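Local atomic coordinates of secreted protein ASP-2 (Necator americanus, PDB entry 1U53), a protein that is a secreted pathogenesis-related-1 (CAP family) protein and vaccine antigen of a human hookworm, of uncertain precise activity. Residues His24-Arg28 and Met50-Ala54; Asn86-Ser90 and Gln103-Trp108; Glu142-Cys148 and Val160-Ala166. One frame throughout, in Å; residues are numbered along the deposited sequence.

Contact 1 of 3, residues His24-Arg28 and Met50-Ala54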
ATOM      1  N   HIS A  24       4.202  -1.795  -4.999  1.00 11.17           N
ATOM      2  CA  HIS A  24       4.217  -0.785  -3.923  1.00 10.19           C
ATOM      3  C   HIS A  24       5.454   0.085  -3.940  1.00 10.70           C
ATOM      4  O   HIS A  24       5.374   1.324  -3.809  1.00 11.51           O
ATOM      5  CB  HIS A  24       4.047  -1.423  -2.543  1.00  9.92           C
ATOM      6  CG  HIS A  24       2.609  -1.691  -2.178  1.00  9.05           C
ATOM      7  ND1 HIS A  24       1.855  -2.707  -2.728  1.00 10.32           N
ATOM      8  CD2 HIS A  24       1.808  -1.071  -1.277  1.00  8.92           C
ATOM      9  CE1 HIS A  24       0.636  -2.681  -2.205  1.00 10.12           C
ATOM     10  NE2 HIS A  24       0.588  -1.692  -1.318  1.00  8.65           N
ATOM     11  N   ASN A  25       6.629  -0.540  -4.092  1.00 10.68           N
ATOM     12  CA  ASN A  25       7.860   0.277  -4.084  1.00 10.95           C
ATOM     13  C   ASN A  25       7.995   1.153  -5.315  1.00 11.45           C
ATOM     14  O   ASN A  25       8.451   2.302  -5.220  1.00 11.49           O
ATOM     15  CB  ASN A  25       9.087  -0.575  -3.890  1.00 12.94           C
ATOM     16  CG  ASN A  25       9.258  -0.960  -2.453  1.00 13.89           C
ATOM     17  OD1 ASN A  25       8.957  -0.169  -1.575  1.00 13.41           O
ATOM     18  ND2 ASN A  25       9.699  -2.197  -2.204  1.00 14.61           N
ATOM     19  N   SER A  26       7.539   0.639  -6.448  1.00 11.99           N
ATOM     20  CA  SER A  26       7.528   1.423  -7.685  1.00 11.71           C
ATOM     21  C   SER A  26       6.690   2.703  -7.531  1.00 11.88           C
ATOM     22  O   SER A  26       7.092   3.771  -7.928  1.00 13.69           O
ATOM     23  CB  SER A  26       6.878   0.587  -8.787  1.00 14.89           C
ATOM     24  OG  SER A  26       6.740   1.322 -10.002  1.00 21.13           O
ATOM     25  N   LEU A  27       5.487   2.552  -7.015  1.00 10.77           N
ATOM     26  CA  LEU A  27       4.564   3.663  -6.914  1.00  9.18           C
ATOM     27  C   LEU A  27       5.001   4.612  -5.804  1.00  9.96           C
ATOM     28  O   LEU A  27       4.899   5.848  -5.981  1.00 11.77           O
ATOM     29  CB  LEU A  27       3.151   3.105  -6.672  1.00 11.01           C
ATOM     30  CG  LEU A  27       2.579   2.353  -7.878  1.00 10.71           C
ATOM     31  CD1 LEU A  27       1.321   1.558  -7.528  1.00 12.86           C
ATOM     32  CD2 LEU A  27       2.246   3.330  -8.992  1.00 10.86           C
ATOM     33  N   ARG A  28       5.498   4.069  -4.681  1.00  9.17           N
ATOM     34  CA  ARG A  28       6.141   4.971  -3.691  1.00  8.27           C
ATOM     35  C   ARG A  28       7.225   5.797  -4.348  1.00 10.79           C
ATOM     36  O   ARG A  28       7.386   6.995  -4.049  1.00 11.29           O
ATOM     37  CB  ARG A  28       6.695   4.138  -2.518  1.00 10.52           C
ATOM     38  CG  ARG A  28       5.541   3.628  -1.706  1.00 10.50           C
ATOM     39  CD  ARG A  28       5.956   2.525  -0.705  1.00 11.34           C
ATOM     40  NE  ARG A  28       6.762   3.032   0.431  1.00 10.48           N
ATOM     41  CZ  ARG A  28       6.253   3.506   1.575  1.00 11.94           C
ATOM     42  NH1 ARG A  28       4.931   3.608   1.770  1.00 10.49           N
ATOM     43  NH2 ARG A  28       7.082   3.910   2.528  1.00 10.97           N
ATOM     44  N   MET A  50      11.061   8.900   1.620  1.00 12.17           N
ATOM     45  CA  MET A  50      10.100   7.812   1.433  1.00 12.51           C
ATOM     46  C   MET A  50      10.820   6.465   1.587  1.00 12.85           C
ATOM     47  O   MET A  50      11.791   6.168   0.858  1.00 14.56           O
ATOM     48  CB  MET A  50       9.501   7.945   0.028  1.00 12.98           C
ATOM     49  CG  MET A  50       8.497   6.878  -0.320  1.00 14.25           C
ATOM     50  SD  MET A  50       6.941   7.011   0.592  1.00 12.62           S
ATOM     51  CE  MET A  50       6.159   8.424  -0.196  1.00 13.35           C
ATOM     52  N   LYS A  51      10.336   5.633   2.508  1.00 14.11           N
ATOM     53  CA  LYS A  51      11.074   4.422   2.830  1.00 14.65           C
ATOM     54  C   LYS A  51      10.682   3.272   1.893  1.00 13.79           C
ATOM     55  O   LYS A  51       9.517   3.157   1.474  1.00 13.10           O
ATOM     56  CB  LYS A  51      10.864   4.056   4.311  1.00 17.77           C
ATOM     57  CG  LYS A  51      11.203   5.238   5.255  1.00 20.13           C
ATOM     58  CD  LYS A  51      11.373   4.750   6.711  1.00 19.55           C
ATOM     59  CE  LYS A  51      12.014   5.864   7.611  1.00 21.69           C
ATOM     60  NZ  LYS A  51      11.929   5.411   9.031  1.00 24.01           N
ATOM     61  N   THR A  52      11.682   2.455   1.580  1.00 12.72           N
ATOM     62  CA  THR A  52      11.440   1.182   0.871  1.00 13.15           C
ATOM     63  C   THR A  52      10.685   0.200   1.774  1.00 13.38           C
ATOM     64  O   THR A  52      11.039   0.026   2.970  1.00 15.75           O
ATOM     65  CB  THR A  52      12.804   0.560   0.474  1.00 13.83           C
ATOM     66  OG1 THR A  52      13.531   1.479  -0.342  1.00 15.82           O
ATOM     67  CG2 THR A  52      12.594  -0.660  -0.376  1.00 16.54           C
ATOM     68  N   MET A  53       9.689  -0.478   1.198  1.00 12.96           N
ATOM     69  CA  MET A  53       9.009  -1.570   1.876  1.00 11.97           C
ATOM     70  C   MET A  53       9.709  -2.921   1.651  1.00 12.97           C
ATOM     71  O   MET A  53      10.385  -3.155   0.634  1.00 12.22           O
ATOM     72  CB  MET A  53       7.552  -1.729   1.410  1.00 12.16           C
ATOM     73  CG  MET A  53       6.638  -0.611   1.842  1.00 14.30           C
ATOM     74  SD  MET A  53       5.036  -0.822   1.056  1.00 14.53           S
ATOM     75  CE  MET A  53       4.016   0.197   2.109  1.00 15.16           C
ATOM     76  N   ALA A  54       9.571  -3.792   2.659  1.00 13.48           N
ATOM     77  CA  ALA A  54      10.017  -5.180   2.569  1.00 13.98           C
ATOM     78  C   ALA A  54       8.798  -6.063   2.770  1.00 11.03           C
ATOM     79  O   ALA A  54       7.886  -5.697   3.505  1.00 12.59           O
ATOM     80  CB  ALA A  54      11.023  -5.517   3.679  1.00 14.45           C
TER

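Contact 2 of 3, residues Asn86-Ser90 and Gln103-Trp108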
ATOM      1  N   ASN A  86      -5.562  -2.515   3.495  1.00  9.79           N
ATOM      2  CA  ASN A  86      -6.335  -2.122   2.284  1.00  9.72           C
ATOM      3  C   ASN A  86      -7.015  -3.363   1.778  1.00  9.35           C
ATOM      4  O   ASN A  86      -6.430  -4.438   1.779  1.00  9.90           O
ATOM      5  CB  ASN A  86      -5.399  -1.662   1.173  1.00 10.44           C
ATOM      6  CG  ASN A  86      -4.966  -0.216   1.343  1.00 11.34           C
ATOM      7  OD1 ASN A  86      -5.711   0.564   1.960  1.00 14.10           O
ATOM      8  ND2 ASN A  86      -3.848   0.178   0.719  1.00 10.86           N
ATOM      9  N   ILE A  87      -8.278  -3.230   1.352  1.00  9.79           N
ATOM     10  CA  ILE A  87      -8.965  -4.421   0.827  1.00 10.32           C
ATOM     11  C   ILE A  87      -9.495  -4.146  -0.591  1.00 10.30           C
ATOM     12  O   ILE A  87      -9.692  -2.975  -0.984  1.00 10.27           O
ATOM     13  CB  ILE A  87     -10.126  -4.888   1.747  1.00 11.66           C
ATOM     14  CG1 ILE A  87     -11.209  -3.815   1.854  1.00 13.17           C
ATOM     15  CG2 ILE A  87      -9.567  -5.322   3.105  1.00 12.08           C
ATOM     16  CD1 ILE A  87     -12.411  -4.277   2.725  1.00 12.57           C
ATOM     17  N   PHE A  88      -9.651  -5.207  -1.392  1.00  9.36           N
ATOM     18  CA  PHE A  88     -10.084  -5.047  -2.795  1.00 11.08           C
ATOM     19  C   PHE A  88     -10.824  -6.296  -3.195  1.00 11.80           C
ATOM     20  O   PHE A  88     -10.510  -7.393  -2.710  1.00 11.38           O
ATOM     21  CB  PHE A  88      -8.865  -4.865  -3.727  1.00 11.76           C
ATOM     22  CG  PHE A  88      -9.167  -4.985  -5.218  1.00 12.63           C
ATOM     23  CD1 PHE A  88      -9.595  -3.898  -5.950  1.00 12.73           C
ATOM     24  CD2 PHE A  88      -8.985  -6.202  -5.868  1.00 13.20           C
ATOM     25  CE1 PHE A  88      -9.852  -4.021  -7.358  1.00 15.35           C
ATOM     26  CE2 PHE A  88      -9.267  -6.353  -7.260  1.00 15.03           C
ATOM     27  CZ  PHE A  88      -9.702  -5.231  -7.986  1.00 14.49           C
ATOM     28  N   MET A  89     -11.806  -6.158  -4.076  1.00 12.06           N
ATOM     29  CA  MET A  89     -12.413  -7.390  -4.603  1.00 12.37           C
ATOM     30  C   MET A  89     -12.747  -7.210  -6.075  1.00 13.15           C
ATOM     31  O   MET A  89     -13.027  -6.096  -6.549  1.00 13.69           O
ATOM     32  CB  MET A  89     -13.674  -7.782  -3.845  1.00 13.10           C
ATOM     33  CG  MET A  89     -14.775  -6.718  -3.923  1.00 16.23           C
ATOM     34  SD  MET A  89     -16.257  -7.299  -3.097  1.00 21.24           S
ATOM     35  CE  MET A  89     -16.919  -8.329  -4.357  1.00 18.49           C
ATOM     36  N   SER A  90     -12.750  -8.355  -6.770  1.00 13.08           N
ATOM     37  CA  SER A  90     -13.215  -8.439  -8.140  1.00 14.07           C
ATOM     38  C   SER A  90     -14.227  -9.569  -8.242  1.00 13.95           C
ATOM     39  O   SER A  90     -14.127 -10.550  -7.547  1.00 13.91           O
ATOM     40  CB  SER A  90     -12.025  -8.825  -9.027  1.00 15.68           C
ATOM     41  OG  SER A  90     -12.449  -9.208 -10.317  1.00 16.61           O
ATOM     42  N   GLN A 103      -4.249  -5.528 -10.078  1.00 11.87           N
ATOM     43  CA  GLN A 103      -5.506  -4.753 -10.124  1.00 13.79           C
ATOM     44  C   GLN A 103      -5.771  -4.037  -8.818  1.00 12.83           C
ATOM     45  O   GLN A 103      -6.235  -2.884  -8.790  1.00 14.51           O
ATOM     46  CB  GLN A 103      -6.664  -5.679 -10.444  1.00 15.22           C
ATOM     47  CG  GLN A 103      -6.589  -6.261 -11.825  1.00 20.04           C
ATOM     48  CD  GLN A 103      -7.978  -6.692 -12.341  1.00 20.96           C
ATOM     49  OE1 GLN A 103      -8.962  -6.750 -11.586  1.00 22.81           O
ATOM     50  NE2 GLN A 103      -8.041  -7.009 -13.642  1.00 23.61           N
ATOM     51  N   ALA A 104      -5.494  -4.723  -7.709  1.00 11.42           N
ATOM     52  CA  ALA A 104      -5.749  -4.103  -6.396  1.00  9.64           C
ATOM     53  C   ALA A 104      -4.856  -2.913  -6.184  1.00  9.89           C
ATOM     54  O   ALA A 104      -5.286  -1.844  -5.750  1.00 11.38           O
ATOM     55  CB  ALA A 104      -5.520  -5.110  -5.283  1.00  9.30           C
ATOM     56  N   SER A 105      -3.585  -3.079  -6.550  1.00  9.84           N
ATOM     57  CA  SER A 105      -2.605  -2.029  -6.292  1.00  9.34           C
ATOM     58  C   SER A 105      -2.949  -0.835  -7.159  1.00 11.27           C
ATOM     59  O   SER A 105      -2.870   0.300  -6.694  1.00 12.37           O
ATOM     60  CB  SER A 105      -1.184  -2.540  -6.584  1.00  9.95           C
ATOM     61  OG  SER A 105      -0.862  -3.685  -5.740  1.00 10.25           O
ATOM     62  N   LYS A 106      -3.359  -1.066  -8.408  1.00 11.24           N
ATOM     63  CA  LYS A 106      -3.795   0.048  -9.280  1.00 12.52           C
ATOM     64  C   LYS A 106      -5.038   0.752  -8.735  1.00 11.62           C
ATOM     65  O   LYS A 106      -5.129   1.971  -8.816  1.00 13.09           O
ATOM     66  CB  LYS A 106      -4.096  -0.446 -10.705  1.00 13.32           C
ATOM     67  CG  LYS A 106      -2.861  -0.880 -11.483  1.00 16.08           C
ATOM     68  CD  LYS A 106      -3.380  -1.486 -12.790  1.00 20.43           C
ATOM     69  CE  LYS A 106      -2.381  -1.516 -13.883  1.00 22.24           C
ATOM     70  NZ  LYS A 106      -3.003  -2.181 -15.112  1.00 24.05           N
ATOM     71  N   ALA A 107      -6.028   0.001  -8.226  1.00 11.50           N
ATOM     72  CA  ALA A 107      -7.288   0.596  -7.742  1.00 11.45           C
ATOM     73  C   ALA A 107      -7.032   1.473  -6.524  1.00 13.35           C
ATOM     74  O   ALA A 107      -7.641   2.532  -6.349  1.00 14.76           O
ATOM     75  CB  ALA A 107      -8.290  -0.507  -7.362  1.00 12.90           C
ATOM     76  N   TRP A 108      -6.150   0.987  -5.658  1.00 12.14           N
ATOM     77  CA  TRP A 108      -5.815   1.744  -4.441  1.00 10.96           C
ATOM     78  C   TRP A 108      -5.062   3.002  -4.807  1.00 10.97           C
ATOM     79  O   TRP A 108      -5.383   4.105  -4.341  1.00 11.76           O
ATOM     80  CB  TRP A 108      -4.981   0.902  -3.476  1.00 11.77           C
ATOM     81  CG  TRP A 108      -5.741  -0.319  -2.942  1.00 10.64           C
ATOM     82  CD1 TRP A 108      -7.097  -0.443  -2.754  1.00  9.94           C
ATOM     83  CD2 TRP A 108      -5.156  -1.551  -2.516  1.00  9.58           C
ATOM     84  NE1 TRP A 108      -7.393  -1.715  -2.273  1.00 10.66           N
ATOM     85  CE2 TRP A 108      -6.214  -2.411  -2.140  1.00  9.39           C
ATOM     86  CE3 TRP A 108      -3.819  -2.036  -2.471  1.00 10.68           C
ATOM     87  CZ2 TRP A 108      -5.987  -3.692  -1.650  1.00  9.33           C
ATOM     88  CZ3 TRP A 108      -3.600  -3.325  -1.994  1.00 10.77           C
ATOM     89  CH2 TRP A 108      -4.701  -4.149  -1.615  1.00 10.03           C
TER

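Contact 3 of 3, residues Glu142-Cys148 and Val160-Ala166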
ATOM      1  N   GLU A 142       6.296   6.034   6.810  1.00 14.11           N
ATOM      2  CA  GLU A 142       6.851   5.204   7.868  1.00 15.09           C
ATOM      3  C   GLU A 142       6.441   3.743   7.792  1.00 14.51           C
ATOM      4  O   GLU A 142       6.978   2.894   8.534  1.00 17.55           O
ATOM      5  CB  GLU A 142       6.549   5.827   9.227  1.00 15.93           C
ATOM      6  CG  GLU A 142       7.275   7.184   9.372  1.00 19.26           C
ATOM      7  CD  GLU A 142       8.757   7.021   9.434  1.00 21.15           C
ATOM      8  OE1 GLU A 142       9.212   5.973   9.950  1.00 23.17           O
ATOM      9  OE2 GLU A 142       9.504   7.932   8.992  1.00 22.79           O
ATOM     10  N   THR A 143       5.572   3.407   6.833  1.00 11.85           N
ATOM     11  CA  THR A 143       5.157   2.013   6.696  1.00 12.29           C
ATOM     12  C   THR A 143       6.218   1.302   5.873  1.00 12.47           C
ATOM     13  O   THR A 143       6.490   1.706   4.732  1.00 12.50           O
ATOM     14  CB  THR A 143       3.825   1.937   5.985  1.00 13.68           C
ATOM     15  OG1 THR A 143       2.810   2.427   6.858  1.00 13.16           O
ATOM     16  CG2 THR A 143       3.511   0.467   5.628  1.00 13.23           C
ATOM     17  N   VAL A 144       6.854   0.269   6.433  1.00 11.45           N
ATOM     18  CA  VAL A 144       7.967  -0.388   5.775  1.00 13.22           C
ATOM     19  C   VAL A 144       7.835  -1.923   5.672  1.00 13.68           C
ATOM     20  O   VAL A 144       8.735  -2.575   5.193  1.00 14.22           O
ATOM     21  CB  VAL A 144       9.307  -0.041   6.464  1.00 14.30           C
ATOM     22  CG1 VAL A 144       9.569   1.438   6.337  1.00 17.04           C
ATOM     23  CG2 VAL A 144       9.227  -0.453   7.929  1.00 17.03           C
ATOM     24  N   LYS A 145       6.720  -2.490   6.136  1.00 12.39           N
ATOM     25  CA  LYS A 145       6.435  -3.924   5.977  1.00 12.31           C
ATOM     26  C   LYS A 145       5.105  -4.086   5.236  1.00 10.50           C
ATOM     27  O   LYS A 145       4.136  -3.413   5.562  1.00 10.95           O
ATOM     28  CB  LYS A 145       6.299  -4.587   7.350  1.00 15.28           C
ATOM     29  CG  LYS A 145       7.606  -4.525   8.204  1.00 17.30           C
ATOM     30  CD  LYS A 145       7.356  -5.103   9.624  1.00 17.71           C
ATOM     31  CE  LYS A 145       8.686  -5.506  10.322  1.00 20.23           C
ATOM     32  NZ  LYS A 145       9.256  -6.752   9.761  1.00 23.12           N
ATOM     33  N   LEU A 146       5.066  -5.002   4.284  1.00 11.79           N
ATOM     34  CA  LEU A 146       3.881  -5.271   3.501  1.00 10.97           C
ATOM     35  C   LEU A 146       3.653  -6.756   3.528  1.00 11.38           C
ATOM     36  O   LEU A 146       4.612  -7.520   3.412  1.00 13.21           O
ATOM     37  CB  LEU A 146       4.147  -4.857   2.026  1.00 13.01           C
ATOM     38  CG  LEU A 146       2.992  -5.120   1.068  1.00 11.86           C
ATOM     39  CD1 LEU A 146       1.840  -4.208   1.422  1.00 12.94           C
ATOM     40  CD2 LEU A 146       3.414  -4.860  -0.403  1.00 13.55           C
ATOM     41  N   GLY A 147       2.405  -7.193   3.658  1.00 11.31           N
ATOM     42  CA  GLY A 147       2.128  -8.634   3.505  1.00  9.46           C
ATOM     43  C   GLY A 147       0.701  -8.720   2.984  1.00  9.75           C
ATOM     44  O   GLY A 147      -0.166  -8.032   3.511  1.00 11.24           O
ATOM     45  N   CYS A 148       0.447  -9.541   1.958  1.00 10.04           N
ATOM     46  CA  CYS A 148      -0.892  -9.596   1.384  1.00  8.75           C
ATOM     47  C   CYS A 148      -1.338 -11.018   1.123  1.00 10.53           C
ATOM     48  O   CYS A 148      -0.529 -11.924   1.060  1.00 10.65           O
ATOM     49  CB  CYS A 148      -0.884  -8.853   0.028  1.00 11.70           C
ATOM     50  SG  CYS A 148      -0.120  -7.210   0.067  1.00 12.20           S
ATOM     51  N   VAL A 160      -6.419  -8.783   0.277  1.00 11.18           N
ATOM     52  CA  VAL A 160      -6.157  -7.994   1.463  1.00 10.02           C
ATOM     53  C   VAL A 160      -4.666  -7.771   1.558  1.00 10.82           C
ATOM     54  O   VAL A 160      -3.896  -8.719   1.516  1.00 11.43           O
ATOM     55  CB  VAL A 160      -6.625  -8.791   2.712  1.00 11.39           C
ATOM     56  CG1 VAL A 160      -6.337  -8.024   4.026  1.00 13.13           C
ATOM     57  CG2 VAL A 160      -8.111  -9.055   2.642  1.00 12.44           C
ATOM     58  N   CYS A 161      -4.239  -6.508   1.713  1.00 10.11           N
ATOM     59  CA  CYS A 161      -2.849  -6.221   2.107  1.00  8.94           C
ATOM     60  C   CYS A 161      -2.816  -5.592   3.500  1.00  9.71           C
ATOM     61  O   CYS A 161      -3.701  -4.796   3.832  1.00 10.75           O
ATOM     62  CB  CYS A 161      -2.206  -5.208   1.162  1.00  8.87           C
ATOM     63  SG  CYS A 161      -1.715  -5.951  -0.420  1.00 11.46           S
ATOM     64  N   GLN A 162      -1.841  -5.963   4.319  1.00 10.15           N
ATOM     65  CA  GLN A 162      -1.675  -5.247   5.589  1.00 10.32           C
ATOM     66  C   GLN A 162      -0.292  -4.591   5.610  1.00 10.92           C
ATOM     67  O   GLN A 162       0.586  -4.964   4.853  1.00 12.29           O
ATOM     68  CB  GLN A 162      -1.940  -6.152   6.812  1.00  9.20           C
ATOM     69  CG  GLN A 162      -3.437  -6.422   6.928  1.00 10.56           C
ATOM     70  CD  GLN A 162      -3.835  -7.499   7.941  1.00 11.47           C
ATOM     71  OE1 GLN A 162      -2.977  -8.044   8.626  1.00 12.97           O
ATOM     72  NE2 GLN A 162      -5.155  -7.785   8.052  1.00 11.49           N
ATOM     73  N   TYR A 163      -0.124  -3.627   6.523  1.00  9.68           N
ATOM     74  CA  TYR A 163       0.926  -2.602   6.428  1.00  9.47           C
ATOM     75  C   TYR A 163       1.475  -2.319   7.828  1.00 10.28           C
ATOM     76  O   TYR A 163       0.688  -1.933   8.739  1.00 12.45           O
ATOM     77  CB  TYR A 163       0.258  -1.314   5.918  1.00 10.23           C
ATOM     78  CG  TYR A 163      -0.189  -1.434   4.482  1.00  9.08           C
ATOM     79  CD1 TYR A 163       0.664  -1.065   3.446  1.00  9.06           C
ATOM     80  CD2 TYR A 163      -1.476  -1.865   4.166  1.00 10.48           C
ATOM     81  CE1 TYR A 163       0.232  -1.195   2.097  1.00  9.52           C
ATOM     82  CE2 TYR A 163      -1.917  -1.985   2.813  1.00 10.66           C
ATOM     83  CZ  TYR A 163      -1.085  -1.611   1.814  1.00 10.29           C
ATOM     84  OH  TYR A 163      -1.533  -1.774   0.519  1.00 10.48           O
ATOM     85  N   GLY A 164       2.789  -2.505   8.003  1.00 10.49           N
ATOM     86  CA  GLY A 164       3.503  -2.282   9.309  1.00 13.47           C
ATOM     87  C   GLY A 164       4.508  -1.167   9.208  1.00 13.49           C
ATOM     88  O   GLY A 164       5.349  -1.257   8.351  1.00 13.47           O
ATOM     89  N   PRO A 165       4.710  -0.425  10.313  1.00 12.37           N
ATOM     90  CA  PRO A 165       3.627   0.116  11.119  1.00 13.51           C
ATOM     91  C   PRO A 165       2.442   0.657  10.377  1.00 14.43           C
ATOM     92  O   PRO A 165       2.571   1.073   9.223  1.00 15.51           O
ATOM     93  CB  PRO A 165       4.264   1.195  11.989  1.00 13.92           C
ATOM     94  CG  PRO A 165       5.662   1.248  11.649  1.00 17.29           C
ATOM     95  CD  PRO A 165       5.992   0.279  10.527  1.00 15.63           C
ATOM     96  N   ALA A 166       1.302   0.681  11.052  1.00 12.15           N
ATOM     97  CA  ALA A 166       0.074   1.206  10.429  1.00 12.01           C
ATOM     98  C   ALA A 166       0.201   2.664   9.974  1.00 13.34           C
ATOM     99  O   ALA A 166       0.809   3.494  10.668  1.00 15.79           O
ATOM    100  CB  ALA A 166      -1.122   1.091  11.366  1.00 13.60           C
TER

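Contact 1 of 3, residues His24-Arg28 and Met50-Ala54
A helix can hold an irregular segment beside it by reading that segment's backbone. Helix 14-32 of the CAP domain does so here with two polar side chains, about one turn apart, and is thereby tied to the lead-in of strand 54-55, an outer strand of the central sheet. Arg-28, the residue with the most surface covered, extends its guanidinium to a single carbonyl: NE lies 2.9 Å and NH2 2.8 Å from Lys-51 O, a bifurcated pair of hydrogen bonds near the plane of the group. Sulfur-containing side chains cover its two faces, Met-53 CG over one and Met-50 SD over the other, with Arg-28 NH2 3.7 Å from Met-50 SD. Met-53, second in buried area, also brings SD to 3.8 Å from His-24 CB, obliquely beside the imidazole, whose NE2 is hydrogen-bonded to the hydroxyl of Tyr-163. Asn-25 completes the recognition: its OD1 accepts from Met-53 N at 2.9 Å, and its ND2 donates to Met-53 O at 3.1 Å. NH1 of Arg-28 has further partners in the carbonyls of Met-138 and Trp-140. All four hydrogen bonds end on main-chain atoms, so residues 50-54 are read through their backbone at Lys-51 and Met-53, while the buried guanidinium lies between two methionines, its polar edge turned to carbonyls.

Contact 2 of 3, residues Asn86-Ser90 and Gln103-Trp108
Phe-88 occupies the apolar centre, its ring laid against helix 97-109 so that Ala-104 CA sits over one face, 3.8 Å from the ring centroid, in a CH-pi contact. The small alanines make this close approach possible: Phe-88 CG is 3.6 Å from Ala-104 CB, and Phe-88 CE1 is 3.8 Å from Ala-107 CB. One turn along from Ala-104, Trp-108 continues the packing, with its CZ2 3.7 Å from Phe-88 CB; Asn-86 CB lies over one face of its six-membered ring, 3.5 Å from the centroid, a second CH-pi contact. This is one layer-to-layer interface of the alpha-beta-alpha sandwich of CAP proteins: strand 84-90 is at an edge of the central sheet, the axes of segments 86-90 and 103-108 come within 8.5 Å, their directions 118° apart, and alternating side chains send Asn-86, Phe-88 and Ser-90 to the helix. The indole also has a polar edge, where Trp-108 NE1 donates to Ile-87 O at 2.9 Å. Farther out, the amide of Asn-86 hydrogen-bonds to Tyr-163 OH and to the carbonyl of His-134, whose own ring stacks on Trp-108.

Contact 3 of 3, residues Glu142-Cys148 and Val160-Ala166
The two middle strands of the central sheet of the CAP fold illustrate how a beta hairpin opens with a bulge and is then cross-linked part-way along its ladder. At the outer end Glu-142 brings its carbonyl O to 3.4 Å from Pro-165 CD, while its carboxylate forms a salt bridge with Lys-51. Thr-143 follows, its OG1 2.7 Å from Pro-165 O and also within hydrogen-bonding reach of Gln-137, and its CG2 3.7 Å from Tyr-163 CB. Next comes a classic beta bulge: the amides of Val-144 and Lys-145 both donate to the one carbonyl of Gly-164, each N lying 2.9 Å from Gly-164 O. Regular pairing then begins, as Gly-164 N returns a bond to Lys-145 O at 2.9 Å. With no side chain on Gly-164, Lys-145 has room on this face, and its ammonium group pairs with Asp-56. Leu-146 stands opposite Tyr-163 in a non-hydrogen-bonded pair, its CD1 3.5 Å from Tyr-163 CE1, on the face covered by helix 14-32. Gly-147 pairs with Gln-162 through two hydrogen bonds, Gly-147 N to Gln-162 O at 3.1 Å and Gln-162 N to Gly-147 O at 2.8 Å. At Cys-148 the strands approach most closely, 4.0 Å between its CA and Cys-161 CA, and a disulfide joins Cys-148 SG to Cys-161 SG at 2.1 Å. Thus the regular pairs hold the register, the bulge takes up one extra residue at the open end, and the cystine adds a covalent cross-link between the strands.

The three contacts show how one sheet and the helices over it become a single core. Contacts 2 and 3 share the sheet, since strands 84-90 and 157-164 are neighbours, and Asn-86 N lies 3.0 Å from Cys-161 O; their centres are about 15 Å apart. Contact 1 sits about 11 Å from contact 3, centre to centre, and is tied to it by the Lys-51 NZ to Glu-142 OE1 salt bridge of 2.9 Å. Contacts 1 and 2, with centres about 17 Å apart, meet through packing of His-24 against Ser-105 and Trp-108. Tyr-163 joins all three: its OH lies 2.8 Å from His-24 NE2 and 3.0 Å from Asn-86 ND2.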